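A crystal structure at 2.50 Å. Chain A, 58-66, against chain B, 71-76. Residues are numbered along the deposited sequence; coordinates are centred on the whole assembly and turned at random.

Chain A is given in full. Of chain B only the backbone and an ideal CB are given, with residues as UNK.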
ATOM      1  N   SER A  58     -10.135  46.111   6.735  1.00 85.97           N
ATOM      2  CA  SER A  58      -9.740  44.701   6.638  1.00 84.14           C
ATOM      3  C   SER A  58      -8.830  44.381   7.818  1.00 83.01           C
ATOM      4  O   SER A  58      -8.910  43.310   8.414  1.00 81.88           O
ATOM      5  CB  SER A  58      -8.996  44.450   5.327  1.00 84.31           C
ATOM      6  OG  SER A  58      -9.787  44.835   4.214  1.00 85.66           O
ATOM      7  N   LEU A  59      -7.949  45.325   8.129  1.00 81.94           N
ATOM      8  CA  LEU A  59      -7.043  45.217   9.263  1.00 80.08           C
ATOM      9  C   LEU A  59      -7.846  45.943  10.338  1.00 82.50           C
ATOM     10  O   LEU A  59      -8.831  46.611  10.021  1.00 84.05           O
ATOM     11  CB  LEU A  59      -5.751  45.963   8.949  1.00 75.30           C
ATOM     12  CG  LEU A  59      -5.108  45.462   7.654  1.00 71.42           C
ATOM     13  CD1 LEU A  59      -4.182  46.514   7.056  1.00 69.32           C
ATOM     14  CD2 LEU A  59      -4.382  44.166   7.948  1.00 66.46           C
ATOM     15  N   ASP A  60      -7.473  45.833  11.601  1.00 83.72           N
ATOM     16  CA  ASP A  60      -8.270  46.532  12.607  1.00 84.94           C
ATOM     17  C   ASP A  60      -7.704  47.919  12.887  1.00 83.35           C
ATOM     18  O   ASP A  60      -7.251  48.211  13.998  1.00 84.16           O
ATOM     19  CB  ASP A  60      -8.331  45.709  13.892  1.00 89.64           C
ATOM     20  CG  ASP A  60      -9.745  45.529  14.386  1.00 92.70           C
ATOM     21  OD1 ASP A  60     -10.603  45.137  13.563  1.00 94.72           O
ATOM     22  OD2 ASP A  60      -9.998  45.778  15.586  1.00 94.78           O
ATOM     23  N   ILE A  61      -7.751  48.778  11.873  1.00 80.52           N
ATOM     24  CA  ILE A  61      -7.197  50.115  11.999  1.00 78.97           C
ATOM     25  C   ILE A  61      -8.197  51.256  12.104  1.00 78.55           C
ATOM     26  O   ILE A  61      -8.887  51.607  11.146  1.00 79.37           O
ATOM     27  CB  ILE A  61      -6.240  50.396  10.838  1.00 77.38           C
ATOM     28  CG1 ILE A  61      -5.119  49.358  10.851  1.00 76.56           C
ATOM     29  CG2 ILE A  61      -5.676  51.796  10.953  1.00 77.06           C
ATOM     30  CD1 ILE A  61      -4.209  49.419   9.656  1.00 76.83           C
ATOM     31  N   THR A  62      -8.251  51.847  13.287  1.00 77.42           N
ATOM     32  CA  THR A  62      -9.142  52.962  13.540  1.00 77.27           C
ATOM     33  C   THR A  62      -8.320  54.196  13.877  1.00 76.13           C
ATOM     34  O   THR A  62      -7.195  54.090  14.370  1.00 74.54           O
ATOM     35  CB  THR A  62     -10.061  52.663  14.726  1.00 77.57           C
ATOM     36  OG1 THR A  62      -9.260  52.371  15.880  1.00 78.55           O
ATOM     37  CG2 THR A  62     -10.948  51.475  14.418  1.00 76.93           C
ATOM     38  N   ASP A  63      -8.891  55.363  13.606  1.00 75.35           N
ATOM     39  CA  ASP A  63      -8.235  56.630  13.904  1.00 74.08           C
ATOM     40  C   ASP A  63      -6.769  56.622  13.528  1.00 72.02           C
ATOM     41  O   ASP A  63      -5.899  56.791  14.386  1.00 69.98           O
ATOM     42  CB  ASP A  63      -8.377  56.952  15.394  1.00 75.39           C
ATOM     43  CG  ASP A  63      -9.829  57.080  15.825  1.00 78.13           C
ATOM     44  OD1 ASP A  63     -10.567  57.874  15.196  1.00 78.60           O
ATOM     45  OD2 ASP A  63     -10.233  56.390  16.788  1.00 78.29           O
ATOM     46  N   SER A  64      -6.499  56.416  12.242  1.00 70.12           N
ATOM     47  CA  SER A  64      -5.132  56.401  11.754  1.00 67.72           C
ATOM     48  C   SER A  64      -4.540  57.804  11.895  1.00 66.54           C
ATOM     49  O   SER A  64      -5.241  58.769  12.202  1.00 65.97           O
ATOM     50  CB  SER A  64      -5.083  55.975  10.290  1.00 66.86           C
ATOM     51  OG  SER A  64      -5.425  57.057   9.450  1.00 67.13           O
ATOM     52  N   ILE A  65      -3.245  57.901  11.648  1.00 64.42           N
ATOM     53  CA  ILE A  65      -2.525  59.145  11.758  1.00 62.49           C
ATOM     54  C   ILE A  65      -3.018  60.261  10.831  1.00 63.24           C
ATOM     55  O   ILE A  65      -2.735  61.426  11.079  1.00 63.29           O
ATOM     56  CB  ILE A  65      -1.022  58.885  11.517  1.00 63.88           C
ATOM     57  CG1 ILE A  65      -0.187  59.532  12.623  1.00 62.60           C
ATOM     58  CG2 ILE A  65      -0.621  59.363  10.136  1.00 63.07           C
ATOM     59  CD1 ILE A  65      -0.332  61.002  12.727  1.00 64.97           C
ATOM     60  N   ARG A  66      -3.766  59.942   9.779  1.00 64.58           N
ATOM     61  CA  ARG A  66      -4.222  61.010   8.877  1.00 65.13           C
ATOM     62  C   ARG A  66      -5.652  61.513   9.054  1.00 64.75           C
ATOM     63  O   ARG A  66      -6.032  62.498   8.432  1.00 62.52           O
ATOM     64  CB  ARG A  66      -4.062  60.589   7.421  1.00 65.63           C
ATOM     65  CG  ARG A  66      -3.145  59.424   7.208  1.00 70.90           C
ATOM     66  CD  ARG A  66      -3.014  59.122   5.732  1.00 72.88           C
ATOM     67  NE  ARG A  66      -2.455  60.252   4.999  1.00 74.32           N
ATOM     68  CZ  ARG A  66      -3.125  60.939   4.082  1.00 76.50           C
ATOM     69  NH1 ARG A  66      -2.539  61.958   3.458  1.00 74.73           N
ATOM     70  NH2 ARG A  66      -4.382  60.603   3.796  1.00 75.11           N
TER
ATOM     71  N   UNK B  71      -2.200  42.594  16.553  1.00 77.70           N
ATOM     72  CA  UNK B  71      -2.909  43.811  16.904  1.00 74.70           C
ATOM     73  C   UNK B  71      -2.271  44.905  16.047  1.00 72.76           C
ATOM     74  O   UNK B  71      -1.099  45.238  16.219  1.00 71.75           O
ATOM     75  CB  UNK B  71      -2.829  44.120  18.400  1.00 74.70           C
ATOM     76  N   UNK B  72      -3.034  45.444  15.106  1.00 70.96           N
ATOM     77  CA  UNK B  72      -2.523  46.489  14.233  1.00 69.28           C
ATOM     78  C   UNK B  72      -2.579  47.841  14.901  1.00 67.58           C
ATOM     79  O   UNK B  72      -3.603  48.216  15.467  1.00 68.62           O
ATOM     80  CB  UNK B  72      -3.308  46.523  12.920  1.00 69.28           C
ATOM     81  N   UNK B  73      -1.468  48.569  14.840  1.00 65.00           N
ATOM     82  CA  UNK B  73      -1.388  49.887  15.451  1.00 63.08           C
ATOM     83  C   UNK B  73      -0.695  50.921  14.563  1.00 63.67           C
ATOM     84  O   UNK B  73      -0.020  50.584  13.582  1.00 64.45           O
ATOM     85  CB  UNK B  73      -0.652  49.786  16.789  1.00 63.08           C
ATOM     86  N   UNK B  74      -0.875  52.189  14.922  1.00 63.73           N
ATOM     87  CA  UNK B  74      -0.272  53.300  14.194  1.00 61.91           C
ATOM     88  C   UNK B  74       0.761  53.978  15.074  1.00 60.55           C
ATOM     89  O   UNK B  74       0.598  54.052  16.294  1.00 59.27           O
ATOM     90  CB  UNK B  74      -1.335  54.302  13.740  1.00 61.91           C
ATOM     91  N   UNK B  75       1.836  54.456  14.461  1.00 59.51           N
ATOM     92  CA  UNK B  75       2.836  55.183  15.222  1.00 57.74           C
ATOM     93  C   UNK B  75       2.177  56.546  15.360  1.00 57.66           C
ATOM     94  O   UNK B  75       1.750  57.130  14.364  1.00 58.27           O
ATOM     95  CB  UNK B  75       4.211  55.229  14.553  1.00 57.74           C
ATOM     96  N   UNK B  76       2.065  57.050  16.577  1.00 56.47           N
ATOM     97  CA  UNK B  76       1.416  58.334  16.769  1.00 55.17           C
ATOM     98  C   UNK B  76       2.379  59.391  17.249  1.00 54.81           C
ATOM     99  O   UNK B  76       2.014  60.555  17.373  1.00 56.20           O
ATOM    100  CB  UNK B  76       0.259  58.200  17.761  1.00 55.17           C
TER

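Chain A from L59(A) onward follows an irregular path with neither helix nor strand, whereas 71-76 of chain B is strand, extended up to position 75. The CA atoms lie nearest each other at D60(A) and position 72 (6.0 Å), S64(A) and position 74 (6.3 Å), and I65(A) and position 76 (6.4 Å). Such spacing leaves room for side chains between the backbones, and no hydrogen bond links the two stretches.

Position 71 has phi/psi of -133/113, and its CA-to-CB bond points away from chain A. Nothing of the other stretch comes within 5.5 Å of the ideal CB, so chain A places little restriction on the choice. The residue is leucine, L71(B), with chi1 and chi2 both t; the end of its side chain comes somewhat nearer, but its CD2 stays 5.6 Å from O of D60(A).

Position 72 points toward chain A. Its ideal CB lies 3.9 Å from CG1 of I61(A), 4.4 Å from O of D60(A) and 4.7 Å from CB of L59(A). The surroundings are therefore mixed: aliphatic carbon from two residues, with backbone N and O of D60(A) close by. A medium-sized side chain would suit, either aliphatic, such as valine or leucine, or polar, such as threonine, asparagine or glutamine. The deposited residue is N72(B), chi1 m, which loses 81 Å² to chain A, the largest share of any residue here. Its OD1 packs 3.2 Å from CB of L59(A) and stands 3.7 Å from N of D60(A), too long to count as a hydrogen bond. Its CB rests 4.0 Å from CG1 of I61(A), so the side chain works mainly by packing.

Position 73, at phi/psi -137/165, turns its CB away, with nothing of chain A within 5.5 Å. The visible atoms do not discriminate among side chains. It is alanine, A73(B), whose CB remains 7.3 Å from O of D60(A).

Position 74 points toward chain A again, as alternation along an extended strand predicts. The ideal CB is 4.6 Å from N of I65(A), 4.8 Å from CA of S64(A) and 5.2 Å from O of D63(A). With backbone so near, a small residue fits readily: alanine, serine, threonine or perhaps valine. Serine is found. With chi1 m, OG of S74(B) lies 4.0 Å from CA of S64(A) and 4.3 Å from N of I65(A), contacts of packing rather than hydrogen bonding.

Position 75 points sideways, its ideal CB clear of chain A by more than 5.5 Å; beta-branched residues would suit the extended backbone. It is V75(B), chi1 t. Its closest contact is made by the backbone, where O meets CG1 of I65(A) at 3.5 Å.

Position 76 also points sideways, with its ideal CB 5.3 Å from CG1 of I65(A). That aliphatic neighbour favours a hydrophobic residue without demanding one. I76(B), chi1 p and chi2 t, carries its end away from chain A.

Chain B 71-76: LNASVI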
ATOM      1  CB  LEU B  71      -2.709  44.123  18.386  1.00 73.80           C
ATOM      2  CG  LEU B  71      -3.753  44.979  19.100  1.00 73.59           C
ATOM      3  CD1 LEU B  71      -3.147  45.464  20.402  1.00 71.48           C
ATOM      4  CD2 LEU B  71      -4.177  46.157  18.238  1.00 73.68           C
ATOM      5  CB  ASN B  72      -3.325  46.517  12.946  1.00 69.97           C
ATOM      6  CG  ASN B  72      -3.062  45.308  12.097  1.00 70.57           C
ATOM      7  OD1 ASN B  72      -3.891  44.914  11.286  1.00 73.27           O
ATOM      8  ND2 ASN B  72      -1.889  44.711  12.274  1.00 70.13           N
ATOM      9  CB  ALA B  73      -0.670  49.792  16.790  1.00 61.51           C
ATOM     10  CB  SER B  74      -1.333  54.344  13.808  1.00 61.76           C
ATOM     11  OG  SER B  74      -2.137  53.934  12.715  1.00 65.43           O
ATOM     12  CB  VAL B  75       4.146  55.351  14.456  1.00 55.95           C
ATOM     13  CG1 VAL B  75       5.085  56.222  15.259  1.00 56.69           C
ATOM     14  CG2 VAL B  75       4.778  54.011  14.200  1.00 55.01           C
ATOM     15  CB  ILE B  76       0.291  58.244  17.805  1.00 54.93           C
ATOM     16  CG1 ILE B  76       0.868  57.779  19.142  1.00 53.01           C
ATOM     17  CG2 ILE B  76      -0.792  57.314  17.309  1.00 55.00           C
ATOM     18  CD1 ILE B  76      -0.106  57.827  20.289  1.00 56.02           C
TER
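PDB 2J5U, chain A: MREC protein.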